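Local coordinates for Hsp70/Hsp90 co-chaperone CNS1 (Saccharomyces cerevisiae, PDB 6HFM), which binds the chaperones Hsp90 and Hsp70 as a co-chaperone, stimulating the ATPase of the Hsp70 SSA1 but not that of Hsp90, at residues E106-L112 and W152-K158; N20-H24 and E163-V167; A12-I18 and F43-L47. All blocks are in the same frame, centred on the assembly; numbering follows the deposited sequence. Where two conformers were deposited one is given.

Interaction 1: E106-L112 and W152-K158; sequences ETKAGGL and WISKWDK
In the wheel domain that forms the C-terminal part of Cns1, a beta hairpin loop fits against the end of a helix. Residues 106-112 join strands 101-106 and 112-114 through a type I turn from Thr107 to Gly110, with Thr107 N bonded to Gly111 O at 2.9 Å. Residues 152-158 finish helix 146-155 and lead into helix 158-163, which Asp157 N-caps. The main bump is Leu112 (chi1 m, chi2 t), which points toward the helix end and fills a hollow between Trp152 and Trp156, both with chi1 t. Its CD1 sits between the rings, 3.5 Å from both Trp152 CZ3 and Trp156 CD2, and its CD2 lies over the six-membered ring of Trp156, 3.7 Å from the centroid, a CH-pi contact. Tyr142 meets both indoles from strand 139-145. Leucine suits this notch because its forked end fills it. Gly110, with phi 91°, approaches Lys158 to 5.3 Å between CA atoms; a CB would strike its own preceding carbonyl and crowd Lys158 CG. Glu106 reaches the Trp156 edge, while its carboxylate pairs with Lys140, Arg164 and Arg165. The indole's one polar atom is also satisfied: Trp156 NE1 donates to Gly110 O at 2.9 Å, nearly straight at 174°.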
ATOM      1  N   GLU A 106      -6.707  -2.432  -1.337  1.00 15.49           N
ATOM      2  CA  GLU A 106      -8.063  -1.959  -1.581  1.00 15.35           C
ATOM      3  C   GLU A 106      -8.171  -1.396  -3.002  1.00 15.55           C
ATOM      4  O   GLU A 106      -7.240  -0.744  -3.488  1.00 17.44           O
ATOM      5  CB  GLU A 106      -8.436  -0.898  -0.545  1.00 15.91           C
ATOM      6  CG  GLU A 106      -9.882  -0.428  -0.593  1.00 16.25           C
ATOM      7  CD  GLU A 106     -10.231   0.571   0.503  1.00 17.78           C
ATOM      8  OE1 GLU A 106      -9.556   0.593   1.562  1.00 19.24           O
ATOM      9  OE2 GLU A 106     -11.208   1.327   0.313  1.00 18.95           O
ATOM     10  N   THR A 107      -9.302  -1.645  -3.662  1.00 15.45           N
ATOM     11  CA  THR A 107      -9.552  -1.118  -5.009  1.00 15.95           C
ATOM     12  C   THR A 107     -10.416   0.142  -4.944  1.00 16.04           C
ATOM     13  O   THR A 107     -10.952   0.485  -3.889  1.00 16.82           O
ATOM     14  CB  THR A 107     -10.246  -2.165  -5.907  1.00 16.76           C
ATOM     15  OG1 THR A 107     -11.534  -2.489  -5.371  1.00 17.41           O
ATOM     16  CG2 THR A 107      -9.412  -3.427  -6.019  1.00 18.34           C
ATOM     17  N   LYS A 108     -10.571   0.828  -6.072  1.00 17.25           N
ATOM     18  CA  LYS A 108     -11.407   2.030  -6.111  1.00 18.56           C
ATOM     19  C   LYS A 108     -12.858   1.719  -5.711  1.00 18.32           C
ATOM     20  O   LYS A 108     -13.513   2.544  -5.086  1.00 19.62           O
ATOM     21  CB  LYS A 108     -11.367   2.705  -7.491  1.00 21.70           C
ATOM     22  CG  LYS A 108     -11.938   4.120  -7.467  1.00 25.76           C
ATOM     23  CD  LYS A 108     -11.857   4.817  -8.812  1.00 30.52           C
ATOM     24  CE  LYS A 108     -12.578   6.154  -8.764  1.00 36.43           C
ATOM     25  NZ  LYS A 108     -12.553   6.846 -10.082  1.00 40.49           N
ATOM     26  N   ALA A 109     -13.336   0.519  -6.050  1.00 19.76           N
ATOM     27  CA  ALA A 109     -14.684   0.082  -5.669  1.00 20.78           C
ATOM     28  C   ALA A 109     -14.871  -0.159  -4.163  1.00 20.54           C
ATOM     29  O   ALA A 109     -16.002  -0.271  -3.698  1.00 23.31           O
ATOM     30  CB  ALA A 109     -15.058  -1.177  -6.441  1.00 21.97           C
ATOM     31  N   GLY A 110     -13.777  -0.243  -3.406  1.00 19.47           N
ATOM     32  CA  GLY A 110     -13.828  -0.572  -1.980  1.00 19.51           C
ATOM     33  C   GLY A 110     -13.710  -2.060  -1.698  1.00 19.11           C
ATOM     34  O   GLY A 110     -13.888  -2.491  -0.551  1.00 20.35           O
ATOM     35  N   GLY A 111     -13.419  -2.849  -2.737  1.00 18.31           N
ATOM     36  CA  GLY A 111     -13.112  -4.266  -2.596  1.00 18.08           C
ATOM     37  C   GLY A 111     -11.639  -4.504  -2.325  1.00 18.00           C
ATOM     38  O   GLY A 111     -10.876  -3.557  -2.120  1.00 18.19           O
ATOM     39  N   LEU A 112     -11.247  -5.776  -2.318  1.00 17.20           N
ATOM     40  CA  LEU A 112      -9.858  -6.186  -2.106  1.00 16.87           C
ATOM     41  C   LEU A 112      -9.325  -7.019  -3.264  1.00 17.78           C
ATOM     42  O   LEU A 112     -10.037  -7.851  -3.817  1.00 19.13           O
ATOM     43  CB  LEU A 112      -9.739  -7.015  -0.830  1.00 17.74           C
ATOM     44  CG  LEU A 112     -10.012  -6.307   0.491  1.00 18.61           C
ATOM     45  CD1 LEU A 112     -10.158  -7.344   1.593  1.00 19.42           C
ATOM     46  CD2 LEU A 112      -8.909  -5.319   0.816  1.00 19.14           C
ATOM     47  N   TRP A 152     -10.717 -13.447   6.903  1.00 23.05           N
ATOM     48  CA  TRP A 152     -10.519 -11.998   6.926  1.00 22.33           C
ATOM     49  C   TRP A 152     -11.248 -11.295   5.769  1.00 21.71           C
ATOM     50  O   TRP A 152     -11.875 -10.255   5.977  1.00 22.66           O
ATOM     51  CB  TRP A 152      -9.023 -11.644   6.929  1.00 23.28           C
ATOM     52  CG  TRP A 152      -8.794 -10.165   6.949  1.00 22.75           C
ATOM     53  CD1 TRP A 152      -8.999  -9.316   7.996  1.00 23.37           C
ATOM     54  CD2 TRP A 152      -8.373  -9.355   5.850  1.00 21.83           C
ATOM     55  NE1 TRP A 152      -8.717  -8.026   7.625  1.00 23.08           N
ATOM     56  CE2 TRP A 152      -8.328  -8.018   6.311  1.00 22.87           C
ATOM     57  CE3 TRP A 152      -8.020  -9.628   4.521  1.00 22.53           C
ATOM     58  CZ2 TRP A 152      -7.941  -6.953   5.487  1.00 21.81           C
ATOM     59  CZ3 TRP A 152      -7.628  -8.571   3.705  1.00 22.37           C
ATOM     60  CH2 TRP A 152      -7.596  -7.249   4.194  1.00 22.83           C
ATOM     61  N   ILE A 153     -11.179 -11.873   4.569  1.00 21.55           N
ATOM     62  CA  ILE A 153     -11.908 -11.338   3.403  1.00 21.84           C
ATOM     63  C   ILE A 153     -13.424 -11.357   3.648  1.00 22.75           C
ATOM     64  O   ILE A 153     -14.125 -10.414   3.278  1.00 21.46           O
ATOM     65  CB  ILE A 153     -11.534 -12.098   2.106  1.00 23.13           C
ATOM     66  CG1 ILE A 153     -10.087 -11.779   1.719  1.00 25.52           C
ATOM     67  CG2 ILE A 153     -12.455 -11.720   0.941  1.00 23.50           C
ATOM     68  CD1 ILE A 153      -9.488 -12.787   0.773  1.00 28.53           C
ATOM     69  N   SER A 154     -13.916 -12.417   4.284  1.00 23.81           N
ATOM     70  CA  SER A 154     -15.340 -12.526   4.622  1.00 25.55           C
ATOM     71  C   SER A 154     -15.836 -11.404   5.545  1.00 26.90           C
ATOM     72  O   SER A 154     -16.987 -10.970   5.425  1.00 30.56           O
ATOM     73  CB  SER A 154     -15.633 -13.885   5.264  1.00 27.52           C
ATOM     74  OG  SER A 154     -17.022 -14.060   5.462  1.00 33.78           O
ATOM     75  N   LYS A 155     -14.971 -10.946   6.454  1.00 26.23           N
ATOM     76  CA  LYS A 155     -15.293  -9.881   7.411  1.00 28.90           C
ATOM     77  C   LYS A 155     -15.107  -8.457   6.856  1.00 26.34           C
ATOM     78  O   LYS A 155     -15.604  -7.506   7.455  1.00 26.19           O
ATOM     79  CB  LYS A 155     -14.430 -10.013   8.674  1.00 33.81           C
ATOM     80  CG  LYS A 155     -14.495 -11.348   9.398  1.00 39.78           C
ATOM     81  CD  LYS A 155     -15.756 -11.531  10.218  1.00 44.85           C
ATOM     82  CE  LYS A 155     -15.538 -12.592  11.287  1.00 49.75           C
ATOM     83  NZ  LYS A 155     -16.819 -13.095  11.848  1.00 53.41           N
ATOM     84  N   TRP A 156     -14.377  -8.309   5.745  1.00 24.28           N
ATOM     85  CA  TRP A 156     -14.121  -6.992   5.138  1.00 22.59           C
ATOM     86  C   TRP A 156     -15.437  -6.288   4.815  1.00 22.96           C
ATOM     87  O   TRP A 156     -16.304  -6.863   4.156  1.00 23.11           O
ATOM     88  CB  TRP A 156     -13.278  -7.145   3.865  1.00 21.65           C
ATOM     89  CG  TRP A 156     -13.001  -5.853   3.138  1.00 20.83           C
ATOM     90  CD1 TRP A 156     -13.678  -5.353   2.065  1.00 20.96           C
ATOM     91  CD2 TRP A 156     -11.961  -4.912   3.431  1.00 19.28           C
ATOM     92  NE1 TRP A 156     -13.132  -4.154   1.674  1.00 20.13           N
ATOM     93  CE2 TRP A 156     -12.068  -3.865   2.485  1.00 19.54           C
ATOM     94  CE3 TRP A 156     -10.939  -4.858   4.387  1.00 20.82           C
ATOM     95  CZ2 TRP A 156     -11.198  -2.766   2.481  1.00 19.15           C
ATOM     96  CZ3 TRP A 156     -10.070  -3.761   4.380  1.00 20.62           C
ATOM     97  CH2 TRP A 156     -10.211  -2.734   3.431  1.00 20.06           C
ATOM     98  N   ASP A 157     -15.566  -5.050   5.289  1.00 23.07           N
ATOM     99  CA  ASP A 157     -16.791  -4.268   5.153  1.00 24.81           C
ATOM    100  C   ASP A 157     -16.559  -3.156   4.130  1.00 23.64           C
ATOM    101  O   ASP A 157     -15.895  -2.154   4.417  1.00 24.52           O
ATOM    102  CB  ASP A 157     -17.181  -3.700   6.520  1.00 27.07           C
ATOM    103  CG  ASP A 157     -18.576  -3.084   6.544  1.00 28.85           C
ATOM    104  OD1 ASP A 157     -19.051  -2.568   5.513  1.00 29.50           O
ATOM    105  OD2 ASP A 157     -19.196  -3.074   7.626  1.00 35.64           O
ATOM    106  N   LYS A 158     -17.106  -3.352   2.936  1.00 22.89           N
ATOM    107  CA  LYS A 158     -16.949  -2.414   1.828  1.00 23.77           C
ATOM    108  C   LYS A 158     -17.543  -1.046   2.160  1.00 23.16           C
ATOM    109  O   LYS A 158     -16.930  -0.023   1.864  1.00 23.94           O
ATOM    110  CB  LYS A 158     -17.588  -2.993   0.565  1.00 24.23           C
ATOM    111  CG  LYS A 158     -17.499  -2.125  -0.680  1.00 24.22           C
ATOM    112  CD  LYS A 158     -17.864  -2.905  -1.937  1.00 25.41           C
ATOM    113  CE  LYS A 158     -19.291  -3.446  -1.899  1.00 27.56           C
ATOM    114  NZ  LYS A 158     -19.623  -4.234  -3.114  1.00 28.42           N
TER

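Interaction 2: N20-H24 and E163-V167; sequences NIKTH and ERRSV
Ile21 (chi1 m, chi2 m) lies over the side chain of Arg165, its CG2 3.5 Å from the aliphatic Arg165 CD and its CG1 above one face of the planar guanidinium, whose edge NH groups are used by Glu106 and the carbonyls of Thr107 and Lys108. The motif is a single beta bridge between Thr23 and Arg165, whose CA atoms stand 4.1 Å apart. Residues 20-24 comprise strand 20-21 and the extended residues after it, and residues 163-167 lead from the end of helix 158-163 to the C terminus; the touching parts run 99° apart, so the pairing is local and no ladder develops. Two backbone bonds flank the bridge: Ser166 N donates to Lys22 O at 3.0 Å, and His24 N to Arg164 O at 3.0 Å. Thr23 CB nestles against Arg164 O at 3.2 Å, while its hydroxyl bonds Asp136. His24, with chi1 p, swings its ring back to the tail, where NE2 makes a weak bond to Glu163 O at 3.2 Å. This surface contact ties the chain's last residues to the N-terminal region. A water completes it, donating to Thr23 O at 2.8 Å and lying 2.7 Å from Ser166 OG.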
ATOM      1  N   ASN A  20      -5.597   8.533  -6.820  1.00 17.07           N
ATOM      2  CA  ASN A  20      -5.396   8.881  -5.402  1.00 16.91           C
ATOM      3  C   ASN A  20      -6.737   9.136  -4.727  1.00 17.04           C
ATOM      4  O   ASN A  20      -7.554   9.914  -5.225  1.00 20.91           O
ATOM      5  CB  ASN A  20      -4.495  10.108  -5.226  1.00 17.66           C
ATOM      6  CG  ASN A  20      -4.203  10.410  -3.762  1.00 18.01           C
ATOM      7  OD1 ASN A  20      -3.888   9.505  -2.980  1.00 17.52           O
ATOM      8  ND2 ASN A  20      -4.316  11.679  -3.379  1.00 21.01           N
ATOM      9  N   ILE A  21      -6.941   8.484  -3.582  1.00 16.26           N
ATOM     10  CA  ILE A  21      -8.150   8.654  -2.782  1.00 17.67           C
ATOM     11  C   ILE A  21      -7.772   9.355  -1.477  1.00 18.07           C
ATOM     12  O   ILE A  21      -6.949   8.848  -0.718  1.00 17.34           O
ATOM     13  CB  ILE A  21      -8.807   7.289  -2.456  1.00 19.06           C
ATOM     14  CG1 ILE A  21      -9.239   6.548  -3.740  1.00 21.87           C
ATOM     15  CG2 ILE A  21      -9.999   7.454  -1.512  1.00 19.09           C
ATOM     16  CD1 ILE A  21     -10.235   7.273  -4.616  1.00 24.24           C
ATOM     17  N   LYS A  22      -8.391  10.506  -1.211  1.00 18.02           N
ATOM     18  CA  LYS A  22      -8.184  11.205   0.057  1.00 19.43           C
ATOM     19  C   LYS A  22      -9.161  10.684   1.111  1.00 18.33           C
ATOM     20  O   LYS A  22     -10.339  10.429   0.808  1.00 18.12           O
ATOM     21  CB  LYS A  22      -8.304  12.716  -0.130  1.00 21.90           C
ATOM     22  CG  LYS A  22      -7.145  13.265  -0.949  1.00 24.50           C
ATOM     23  CD  LYS A  22      -7.300  14.732  -1.284  1.00 28.92           C
ATOM     24  CE  LYS A  22      -6.167  15.169  -2.196  1.00 32.46           C
ATOM     25  NZ  LYS A  22      -6.161  16.634  -2.413  1.00 35.33           N
ATOM     26  N   THR A  23      -8.653  10.494   2.331  1.00 17.59           N
ATOM     27  CA  THR A  23      -9.452   9.998   3.457  1.00 18.31           C
ATOM     28  C   THR A  23      -9.621  11.106   4.489  1.00 18.50           C
ATOM     29  O   THR A  23      -8.849  12.070   4.515  1.00 18.13           O
ATOM     30  CB  THR A  23      -8.847   8.720   4.095  1.00 18.61           C
ATOM     31  OG1 THR A  23      -7.617   9.013   4.763  1.00 19.44           O
ATOM     32  CG2 THR A  23      -8.626   7.642   3.039  1.00 18.91           C
ATOM     33  N   HIS A  24     -10.655  10.985   5.321  1.00 19.07           N
ATOM     34  CA  HIS A  24     -10.965  12.058   6.278  1.00 20.20           C
ATOM     35  C   HIS A  24      -9.999  12.097   7.460  1.00 20.78           C
ATOM     36  O   HIS A  24      -9.678  13.185   7.953  1.00 22.10           O
ATOM     37  CB  HIS A  24     -12.442  12.050   6.734  1.00 21.15           C
ATOM     38  CG  HIS A  24     -12.900  10.792   7.409  1.00 21.56           C
ATOM     39  ND1 HIS A  24     -12.533  10.450   8.693  1.00 21.74           N
ATOM     40  CD2 HIS A  24     -13.763   9.830   6.997  1.00 22.32           C
ATOM     41  CE1 HIS A  24     -13.118   9.312   9.028  1.00 23.27           C
ATOM     42  NE2 HIS A  24     -13.872   8.916   8.017  1.00 23.86           N
ATOM     43  N   GLU A 163     -16.682   4.658   3.722  1.00 24.18           N
ATOM     44  CA  GLU A 163     -16.933   5.693   4.737  1.00 26.53           C
ATOM     45  C   GLU A 163     -15.658   6.343   5.305  1.00 26.22           C
ATOM     46  O   GLU A 163     -15.732   7.422   5.891  1.00 27.48           O
ATOM     47  CB  GLU A 163     -17.811   5.135   5.865  1.00 29.94           C
ATOM     48  CG  GLU A 163     -19.273   5.012   5.461  1.00 33.91           C
ATOM     49  CD  GLU A 163     -20.124   4.203   6.429  1.00 39.58           C
ATOM     50  OE1 GLU A 163     -19.597   3.685   7.441  1.00 40.99           O
ATOM     51  OE2 GLU A 163     -21.340   4.084   6.166  1.00 44.50           O
ATOM     52  N   ARG A 164     -14.502   5.697   5.129  1.00 22.81           N
ATOM     53  CA  ARG A 164     -13.200   6.322   5.437  1.00 21.91           C
ATOM     54  C   ARG A 164     -12.818   7.485   4.502  1.00 20.29           C
ATOM     55  O   ARG A 164     -11.943   8.291   4.846  1.00 19.92           O
ATOM     56  CB  ARG A 164     -12.066   5.282   5.413  1.00 22.43           C
ATOM     57  CG  ARG A 164     -12.139   4.228   6.508  1.00 24.90           C
ATOM     58  CD  ARG A 164     -10.815   3.496   6.681  1.00 26.73           C
ATOM     59  NE  ARG A 164     -10.480   2.630   5.548  1.00 29.49           N
ATOM     60  CZ  ARG A 164     -10.869   1.360   5.391  1.00 29.78           C
ATOM     61  NH1 ARG A 164     -11.646   0.742   6.287  1.00 29.99           N
ATOM     62  NH2 ARG A 164     -10.483   0.695   4.301  1.00 29.66           N
ATOM     63  N   ARG A 165     -13.458   7.570   3.338  1.00 18.95           N
ATOM     64  CA  ARG A 165     -13.075   8.511   2.283  1.00 20.28           C
ATOM     65  C   ARG A 165     -13.747   9.865   2.467  1.00 21.64           C
ATOM     66  O   ARG A 165     -14.801   9.958   3.105  1.00 24.20           O
ATOM     67  CB  ARG A 165     -13.422   7.930   0.911  1.00 19.14           C
ATOM     68  CG  ARG A 165     -12.817   6.548   0.676  1.00 18.43           C
ATOM     69  CD  ARG A 165     -13.106   6.015  -0.711  1.00 18.08           C
ATOM     70  NE  ARG A 165     -12.512   4.689  -0.881  1.00 17.77           N
ATOM     71  CZ  ARG A 165     -12.478   3.997  -2.017  1.00 18.01           C
ATOM     72  NH1 ARG A 165     -13.003   4.486  -3.138  1.00 19.17           N
ATOM     73  NH2 ARG A 165     -11.911   2.799  -2.030  1.00 18.21           N
ATOM     74  N   SER A 166     -13.134  10.907   1.907  1.00 21.55           N
ATOM     75  CA  SER A 166     -13.677  12.268   1.978  1.00 24.28           C
ATOM     76  C   SER A 166     -14.960  12.439   1.166  1.00 29.23           C
ATOM     77  O   SER A 166     -15.893  13.106   1.624  1.00 32.97           O
ATOM     78  CB  SER A 166     -12.638  13.289   1.515  1.00 22.99           C
ATOM     79  OG  SER A 166     -11.557  13.327   2.422  1.00 21.61           O
ATOM     80  N   VAL A 167     -15.000  11.851  -0.030  1.00 31.53           N
ATOM     81  CA  VAL A 167     -16.171  11.974  -0.918  1.00 32.12           C
ATOM     82  C   VAL A 167     -16.796  10.602  -1.189  1.00 34.85           C
ATOM     83  O   VAL A 167     -17.932  10.497  -1.660  1.00 39.87           O
ATOM     84  CB  VAL A 167     -15.810  12.761  -2.204  1.00 31.99           C
ATOM     85  CG1 VAL A 167     -14.824  12.020  -3.106  1.00 32.02           C
ATOM     86  CG2 VAL A 167     -17.050  13.208  -2.966  1.00 32.76           C
ATOM     87  OXT VAL A 167     -16.202   9.558  -0.903  1.00 36.38           O
TER
HETATM   88  O   HOH W   1     -12.068  10.906  -1.273  1.00 26.12           O
HETATM   89  O   HOH W   2      -9.170  14.437   3.117  1.00 20.81           O

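Interaction 3: A12-I18 and F43-L47; sequences AMTLRNI and FESQL
Residues 12-18 carry the last turn of helix 4-15 and the bend that follows, and residues 43-47 form the loop running into strand 47-55. Ala12 and Phe43 are closest in backbone, 5.2 Å between CA atoms, where the small Ala12 CB lets Phe43 CB come to 4.0 Å. Arg16 supplies the polar contacts. Its chi1 is m and chi2 and chi3 are t, an extended chain that carries the guanidinium from the helix end to the loop, with chi4 at 78°. There Phe43 O lies at the edge of the group and accepts from both Arg16 NH1 (2.8 Å) and Arg16 NH2 (2.9 Å). NH1 also turns back to Ala12 O, 3.2 Å away in its own helix, and NE forms a salt bridge with Glu69. Arginine suits this place because its planar group can serve several acceptors at once. On one flank, Leu15 (chi1 t, chi2 p) sets its CD2 3.5 Å from Phe43 CE1. On another, Leu47 (chi1 t, chi2 p) points toward the helix end, and its CD2 meets Met13 CG at 4.1 Å, Arg16 CD at 3.9 Å and Ile18 CD1 at 3.5 Å. Ile18, with chi1 m and chi2 t, can face Leu47 because the backbone reverses at Asn17. Asn17 itself belongs, with Leu125, to the magnesium site of this crystal. Its positive phi of 57°, with two bonds back into the last turn, Ile18 N to Met13 O at 3.2 Å and Asn17 N to Thr14 O at 3.0 Å, makes the helix end a Schellman motif.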
ATOM      1  N   ALA A  12       3.599  13.770 -14.081  1.00 19.08           N
ATOM      2  CA  ALA A  12       4.253  12.462 -14.014  1.00 19.06           C
ATOM      3  C   ALA A  12       3.348  11.377 -13.427  1.00 19.36           C
ATOM      4  O   ALA A  12       3.400  10.222 -13.858  1.00 18.65           O
ATOM      5  CB  ALA A  12       5.534  12.562 -13.210  1.00 19.08           C
ATOM      6  N   MET A  13       2.532  11.747 -12.439  1.00 19.35           N
ATOM      7  CA  MET A  13       1.603  10.798 -11.818  1.00 19.99           C
ATOM      8  C   MET A  13       0.409  10.463 -12.722  1.00 19.72           C
ATOM      9  O   MET A  13      -0.032   9.315 -12.731  1.00 19.71           O
ATOM     10  CB  MET A  13       1.160  11.295 -10.439  1.00 20.00           C
ATOM     11  CG  MET A  13       2.269  11.201  -9.392  1.00 20.42           C
ATOM     12  SD  MET A  13       1.819  11.847  -7.768  1.00 21.62           S
ATOM     13  CE  MET A  13       0.634  10.619  -7.226  1.00 22.13           C
ATOM     14  N   THR A  14      -0.091  11.433 -13.498  1.00 20.67           N
ATOM     15  CA  THR A  14      -1.173  11.174 -14.451  0.50 21.06           C
ATOM     16  C   THR A  14      -0.690  10.261 -15.586  1.00 20.68           C
ATOM     17  O   THR A  14      -1.432   9.397 -16.049  1.00 21.34           O
ATOM     18  CB  THR A  14      -1.765  12.484 -15.019  0.50 21.15           C
ATOM     19  OG1 THR A  14      -2.123  13.357 -13.939  0.50 22.56           O
ATOM     20  CG2 THR A  14      -3.007  12.204 -15.858  0.50 20.72           C
ATOM     21  N   LEU A  15       0.560  10.442 -16.021  1.00 20.47           N
ATOM     22  CA  LEU A  15       1.153   9.544 -17.026  1.00 20.59           C
ATOM     23  C   LEU A  15       1.165   8.100 -16.531  1.00 19.98           C
ATOM     24  O   LEU A  15       0.898   7.173 -17.291  1.00 21.25           O
ATOM     25  CB  LEU A  15       2.584   9.974 -17.368  1.00 20.60           C
ATOM     26  CG  LEU A  15       3.332   9.099 -18.381  1.00 21.85           C
ATOM     27  CD1 LEU A  15       2.723   9.234 -19.770  1.00 22.45           C
ATOM     28  CD2 LEU A  15       4.807   9.459 -18.396  1.00 22.19           C
ATOM     29  N   ARG A  16       1.466   7.932 -15.244  1.00 19.15           N
ATOM     30  CA  ARG A  16       1.476   6.624 -14.582  1.00 19.06           C
ATOM     31  C   ARG A  16       0.073   6.070 -14.239  1.00 19.25           C
ATOM     32  O   ARG A  16      -0.028   5.004 -13.626  1.00 19.36           O
ATOM     33  CB  ARG A  16       2.316   6.717 -13.302  1.00 18.88           C
ATOM     34  CG  ARG A  16       3.818   6.876 -13.523  1.00 18.75           C
ATOM     35  CD  ARG A  16       4.492   7.281 -12.228  1.00 19.13           C
ATOM     36  NE  ARG A  16       5.950   7.177 -12.238  1.00 18.68           N
ATOM     37  CZ  ARG A  16       6.786   8.044 -12.808  1.00 18.68           C
ATOM     38  NH1 ARG A  16       6.335   9.083 -13.512  1.00 19.60           N
ATOM     39  NH2 ARG A  16       8.102   7.838 -12.710  1.00 19.17           N
ATOM     40  N   ASN A  17      -0.985   6.801 -14.610  1.00 18.91           N
ATOM     41  CA  ASN A  17      -2.384   6.408 -14.391  1.00 19.23           C
ATOM     42  C   ASN A  17      -2.711   6.143 -12.914  1.00 18.22           C
ATOM     43  O   ASN A  17      -3.519   5.272 -12.601  1.00 19.04           O
ATOM     44  CB  ASN A  17      -2.737   5.191 -15.258  1.00 21.29           C
ATOM     45  CG  ASN A  17      -4.237   4.988 -15.401  1.00 22.99           C
ATOM     46  OD1 ASN A  17      -5.003   5.950 -15.440  1.00 25.38           O
ATOM     47  ND2 ASN A  17      -4.662   3.730 -15.465  1.00 25.55           N
ATOM     48  N   ILE A  18      -2.104   6.923 -12.020  1.00 17.28           N
ATOM     49  CA  ILE A  18      -2.278   6.717 -10.572  1.00 17.31           C
ATOM     50  C   ILE A  18      -3.590   7.356 -10.103  1.00 18.13           C
ATOM     51  O   ILE A  18      -3.849   8.542 -10.349  1.00 20.46           O
ATOM     52  CB  ILE A  18      -1.086   7.276  -9.757  1.00 17.36           C
ATOM     53  CG1 ILE A  18       0.168   6.450 -10.042  1.00 18.28           C
ATOM     54  CG2 ILE A  18      -1.373   7.249  -8.251  1.00 17.94           C
ATOM     55  CD1 ILE A  18       1.460   7.101  -9.604  1.00 18.69           C
ATOM     56  N   PHE A  43      10.532  13.156 -15.224  1.00 21.21           N
ATOM     57  CA  PHE A  43       9.345  12.303 -15.033  1.00 20.97           C
ATOM     58  C   PHE A  43       9.640  10.786 -15.020  1.00 21.63           C
ATOM     59  O   PHE A  43       8.854  10.021 -14.456  1.00 21.39           O
ATOM     60  CB  PHE A  43       8.260  12.611 -16.085  1.00 21.04           C
ATOM     61  CG  PHE A  43       8.478  11.922 -17.413  1.00 21.29           C
ATOM     62  CD1 PHE A  43       7.991  10.633 -17.633  1.00 21.33           C
ATOM     63  CD2 PHE A  43       9.161  12.556 -18.447  1.00 21.75           C
ATOM     64  CE1 PHE A  43       8.197   9.986 -18.844  1.00 21.61           C
ATOM     65  CE2 PHE A  43       9.365  11.914 -19.660  1.00 20.34           C
ATOM     66  CZ  PHE A  43       8.884  10.632 -19.861  1.00 21.93           C
ATOM     67  N   GLU A  44      10.730  10.369 -15.677  1.00 22.33           N
ATOM     68  CA  GLU A  44      11.164   8.963 -15.770  1.00 24.89           C
ATOM     69  C   GLU A  44      11.845   8.428 -14.531  1.00 22.33           C
ATOM     70  O   GLU A  44      11.995   7.212 -14.398  1.00 23.72           O
ATOM     71  CB  GLU A  44      12.217   8.774 -16.873  1.00 30.93           C
ATOM     72  CG  GLU A  44      11.742   8.783 -18.300  1.00 35.71           C
ATOM     73  CD  GLU A  44      12.772   8.129 -19.210  1.00 37.04           C
ATOM     74  OE1 GLU A  44      14.001   8.307 -18.983  1.00 35.35           O
ATOM     75  OE2 GLU A  44      12.352   7.416 -20.132  1.00 38.20           O
ATOM     76  N   SER A  45      12.333   9.320 -13.669  1.00 19.99           N
ATOM     77  CA  SER A  45      13.014   8.889 -12.450  1.00 20.38           C
ATOM     78  C   SER A  45      12.014   8.192 -11.534  1.00 20.79           C
ATOM     79  O   SER A  45      10.798   8.260 -11.750  1.00 19.88           O
ATOM     80  CB  SER A  45      13.708  10.062 -11.750  1.00 19.83           C
ATOM     81  OG  SER A  45      12.800  11.004 -11.218  1.00 20.06           O
ATOM     82  N   GLN A  46      12.528   7.498 -10.526  1.00 21.20           N
ATOM     83  CA  GLN A  46      11.675   6.679  -9.668  1.00 21.20           C
ATOM     84  C   GLN A  46      10.777   7.546  -8.792  1.00 18.66           C
ATOM     85  O   GLN A  46      11.256   8.420  -8.075  1.00 18.58           O
ATOM     86  CB  GLN A  46      12.510   5.742  -8.796  1.00 23.45           C
ATOM     87  CG  GLN A  46      13.287   4.713  -9.597  1.00 26.47           C
ATOM     88  CD  GLN A  46      14.264   3.916  -8.755  1.00 29.49           C
ATOM     89  OE1 GLN A  46      13.949   3.497  -7.637  1.00 27.19           O
ATOM     90  NE2 GLN A  46      15.461   3.690  -9.297  1.00 32.07           N
ATOM     91  N   LEU A  47       9.473   7.314  -8.897  1.00 17.01           N
ATOM     92  CA  LEU A  47       8.494   7.864  -7.966  1.00 16.71           C
ATOM     93  C   LEU A  47       8.622   7.145  -6.625  1.00 16.94           C
ATOM     94  O   LEU A  47       8.666   5.915  -6.573  1.00 18.41           O
ATOM     95  CB  LEU A  47       7.083   7.709  -8.527  1.00 16.62           C
ATOM     96  CG  LEU A  47       5.935   8.341  -7.738  1.00 17.25           C
ATOM     97  CD1 LEU A  47       6.090   9.848  -7.600  1.00 18.41           C
ATOM     98  CD2 LEU A  47       4.599   8.004  -8.385  1.00 17.41           C
TER

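From the N terminus, helix 4-15 ends in residues 12-18, and interaction 3 closes the first loop when residues 43-47 arrive, just as strand 47-55 of the mixed sheet begins. Before that, residues 20-24 have opened interaction 2, which closes only at the C terminus with residues 163-167, so interactions 2 and 3 cross. Interaction 1 follows interaction 3 in series and is nested within the loop of interaction 2. Interactions 1 and 2 touch: Arg165 NH2 forms a salt bridge with Glu106 OE2 at 2.9 Å. Interaction 3 does not touch interaction 1, their centres being about 27 Å apart, and meets interaction 2 only as a sequence neighbour. Together they tie the N-terminal helix, the start of strand 47-55, hairpin and terminal helices into one domain.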